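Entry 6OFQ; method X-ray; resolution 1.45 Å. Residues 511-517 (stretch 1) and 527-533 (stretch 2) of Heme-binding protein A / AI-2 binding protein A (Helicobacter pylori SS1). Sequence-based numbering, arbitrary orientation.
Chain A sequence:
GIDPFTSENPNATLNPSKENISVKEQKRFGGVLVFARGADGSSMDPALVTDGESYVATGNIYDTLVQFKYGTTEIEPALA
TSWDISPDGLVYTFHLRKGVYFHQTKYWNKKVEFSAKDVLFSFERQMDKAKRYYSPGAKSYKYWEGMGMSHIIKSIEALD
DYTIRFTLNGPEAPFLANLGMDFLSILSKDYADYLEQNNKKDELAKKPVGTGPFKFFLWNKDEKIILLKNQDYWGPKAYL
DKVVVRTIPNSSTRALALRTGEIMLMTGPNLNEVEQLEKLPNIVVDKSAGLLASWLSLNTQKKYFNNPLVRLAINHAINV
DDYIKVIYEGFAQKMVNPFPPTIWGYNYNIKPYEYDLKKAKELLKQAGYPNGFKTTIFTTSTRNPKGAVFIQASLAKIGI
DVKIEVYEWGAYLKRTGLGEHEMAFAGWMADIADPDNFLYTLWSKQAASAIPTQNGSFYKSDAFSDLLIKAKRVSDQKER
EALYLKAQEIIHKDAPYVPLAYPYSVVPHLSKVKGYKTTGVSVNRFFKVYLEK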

# COMPACT_ATOMS: atom_id res chain seq x y z
N SER A 511 16.74 -17.22 11.91
CA SER A 511 16.02 -17.72 13.09
C SER A 511 16.13 -16.83 14.31
O SER A 511 15.16 -16.75 15.09
N LYS A 512 17.25 -16.11 14.44
CA LYS A 512 17.44 -15.21 15.58
C LYS A 512 16.52 -14.00 15.52
O LYS A 512 16.37 -13.29 16.50
N VAL A 513 15.96 -13.67 14.36
CA VAL A 513 15.08 -12.49 14.25
C VAL A 513 13.66 -12.92 14.67
O VAL A 513 13.06 -13.78 14.04
N LYS A 514 13.21 -12.30 15.75
CA LYS A 514 11.92 -12.61 16.35
C LYS A 514 11.04 -11.38 16.36
O LYS A 514 11.52 -10.25 16.27
N GLY A 515 9.72 -11.64 16.45
CA GLY A 515 8.79 -10.55 16.64
C GLY A 515 8.20 -9.97 15.38
O GLY A 515 7.23 -9.18 15.48
N TYR A 516 8.82 -10.23 14.24
CA TYR A 516 8.23 -9.76 12.99
C TYR A 516 6.95 -10.55 12.75
O TYR A 516 6.92 -11.76 13.01
N LYS A 517 5.97 -9.89 12.15
CA LYS A 517 4.69 -10.57 11.86
C LYS A 517 4.32 -10.27 10.41
O LYS A 517 4.33 -9.13 9.97
N PHE A 527 9.32 -1.89 15.50
CA PHE A 527 9.35 -1.69 16.94
C PHE A 527 9.23 -2.93 17.80
O PHE A 527 9.67 -2.87 18.95
N LYS A 528 8.60 -4.01 17.31
CA LYS A 528 8.41 -5.25 18.10
C LYS A 528 9.44 -6.29 17.73
O LYS A 528 9.46 -7.37 18.29
N VAL A 529 10.32 -6.00 16.76
CA VAL A 529 11.30 -7.02 16.30
C VAL A 529 12.49 -7.03 17.24
O VAL A 529 12.94 -5.97 17.69
N TYR A 530 13.02 -8.21 17.55
CA TYR A 530 14.21 -8.25 18.41
C TYR A 530 15.04 -9.42 17.96
O TYR A 530 14.63 -10.29 17.16
N LEU A 531 16.28 -9.40 18.45
CA LEU A 531 17.22 -10.47 18.16
C LEU A 531 17.41 -11.36 19.38
O LEU A 531 17.65 -10.86 20.48
N GLU A 532 17.25 -12.66 19.16
CA GLU A 532 17.19 -13.59 20.26
C GLU A 532 18.58 -13.71 20.83
O GLU A 532 19.55 -13.80 20.08
N LYS A 533 18.68 -13.63 22.16
CA LYS A 533 20.01 -13.81 22.77
C LYS A 533 19.94 -14.76 23.96
O LYS A 533 20.90 -15.53 24.01
OXT LYS A 533 19.00 -14.69 24.78

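The most unusual feature of this contact is a residue with no side chain at all. Gly-515 sits at phi/psi 93/-18, where a CB would jam against the carbonyl O of the residue before it, and the same ideal CB would point toward the other stretch and lie 2.2 Å from Lys-528 O, a clash. The local backbone calls for glycine by itself, and the loop carrying Lys-528 leaves no room for a CB either; the bare CA of Gly-515 comes within 3.6 Å of Lys-528 O.

Just before this glycine the two stretches run antiparallel as a short two-strand ladder. Lys-514 and Tyr-530 form its hydrogen-bonded pair: Lys-514 N donates to Tyr-530 O at 2.8 Å, and Tyr-530 N donates to Lys-514 O at 2.8 Å. Glu-532 N adds a third bond to Lys-512 O at 2.9 Å. With the backbone register fixed in this way, side chains sort onto two faces.

On the face that carries Lys-514 and Tyr-530, the p rotamer of Tyr-530 (chi1 61°) brings the end of its side chain nearer to stretch 1, so that the ring lies against its cross-strand partner. Lys-514 CB sits over one face of the Tyr-530 ring, 3.5 Å from the ring centroid and 20° off its normal, a CH-pi contact. Lys-514 then turns through m, m, t, t, and its charged end approaches Glu-532, whose CA-to-CB bond points toward stretch 1 and whose chi1 and chi2 are both t. Lys-514 NZ and Glu-532 OE1 remain 4.4 Å apart, beyond a salt bridge. One water joins them instead, accepting from Lys-514 NZ at 3.1 Å and donating to Glu-532 OE1 at 2.7 Å.

The face of Val-513 and Leu-531 is apolar. Val-513, chi1 t and buried, reaches Leu-531 (m, t) through CG2 to CD2 at 3.9 Å; its other methyl, CG1, meets CG1 of Val-529 at 3.7 Å. Val-529, also t and buried, points sideways and uses its second methyl further along: CG2 lies 4.0 Å from Tyr-516 CB and near the plane of the Tyr-516 ring, at its edge. Tyr-516, chi1 t, leads the end of its side chain away, and its OH is hydrogen-bonded elsewhere in the structure.

The rules to read here are compact: apolar branches interlock on one face, an aromatic ring is paired with lysine methylene on the other, a water spans charges that do not meet, and glycine stands where the two stretches have their shortest CA-CA distance, 4.3 Å between Gly-515 CA and Val-529 CA.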

# COMPACT_ATOMS: atom_id res chain seq x y z
CB SER A 511 16.47 -19.14 13.44
OG SER A 511 17.86 -19.15 13.72
CB LYS A 512 18.87 -14.63 15.67
CG LYS A 512 19.28 -13.67 14.55
CD LYS A 512 20.64 -12.92 14.57
CE LYS A 512 21.65 -13.83 13.95
NZ LYS A 512 23.03 -13.27 14.04
CB VAL A 513 15.08 -11.91 12.81
CG1 VAL A 513 14.08 -10.76 12.70
CG2 VAL A 513 16.49 -11.49 12.41
CB LYS A 514 12.11 -12.95 17.82
CG LYS A 514 13.04 -14.11 18.09
CD LYS A 514 12.56 -15.37 17.43
CE LYS A 514 13.52 -16.50 17.80
NZ LYS A 514 12.86 -17.76 17.40
CB TYR A 516 9.20 -9.96 11.84
CG TYR A 516 8.72 -9.45 10.50
CD1 TYR A 516 8.87 -8.10 10.17
CD2 TYR A 516 8.07 -10.27 9.60
CE1 TYR A 516 8.50 -7.61 8.94
CE2 TYR A 516 7.68 -9.79 8.36
CZ TYR A 516 7.84 -8.45 8.08
OH TYR A 516 7.44 -7.93 6.84
CB LYS A 517 3.63 -10.13 12.87
CG LYS A 517 3.78 -10.83 14.21
CD LYS A 517 2.77 -10.47 15.26
CE LYS A 517 2.96 -11.31 16.51
NZ LYS A 517 4.33 -11.67 16.92
CB PHE A 527 8.45 -0.52 17.38
CG PHE A 527 6.95 -0.63 17.17
CD1 PHE A 527 6.29 -1.49 16.27
CD2 PHE A 527 6.17 0.27 17.85
CE1 PHE A 527 4.89 -1.45 16.09
CE2 PHE A 527 4.80 0.35 17.66
CZ PHE A 527 4.16 -0.52 16.80
CB LYS A 528 7.00 -5.83 17.96
CG LYS A 528 5.89 -4.82 18.10
CD LYS A 528 5.97 -4.05 19.42
CE LYS A 528 4.84 -3.04 19.54
NZ LYS A 528 4.92 -2.22 20.76
CB VAL A 529 11.76 -6.71 14.85
CG1 VAL A 529 12.79 -7.73 14.38
CG2 VAL A 529 10.53 -6.82 13.97
CB TYR A 530 13.84 -8.40 19.91
CG TYR A 530 13.10 -9.65 20.29
CD1 TYR A 530 11.71 -9.77 20.14
CD2 TYR A 530 13.76 -10.78 20.73
CE1 TYR A 530 11.03 -10.92 20.47
CE2 TYR A 530 13.08 -11.92 21.08
CZ TYR A 530 11.70 -12.01 21.00
OH TYR A 530 11.01 -13.16 21.38
CB LEU A 531 18.55 -9.84 17.75
CG LEU A 531 18.50 -8.80 16.63
CD1 LEU A 531 19.92 -8.30 16.28
CD2 LEU A 531 17.75 -9.34 15.41
CB GLU A 532 16.72 -14.95 19.81
CG GLU A 532 16.59 -15.73 21.11
CD GLU A 532 15.73 -16.93 20.92
OE1 GLU A 532 16.23 -17.83 20.20
OE2 GLU A 532 14.60 -16.88 21.48
CB LYS A 533 20.60 -12.51 23.31
CG LYS A 533 20.59 -11.33 22.36
CD LYS A 533 20.36 -10.10 23.21
CE LYS A 533 20.24 -8.83 22.39
NZ LYS A 533 19.16 -8.75 21.39
O HOH W 1 15.19 -19.62 18.39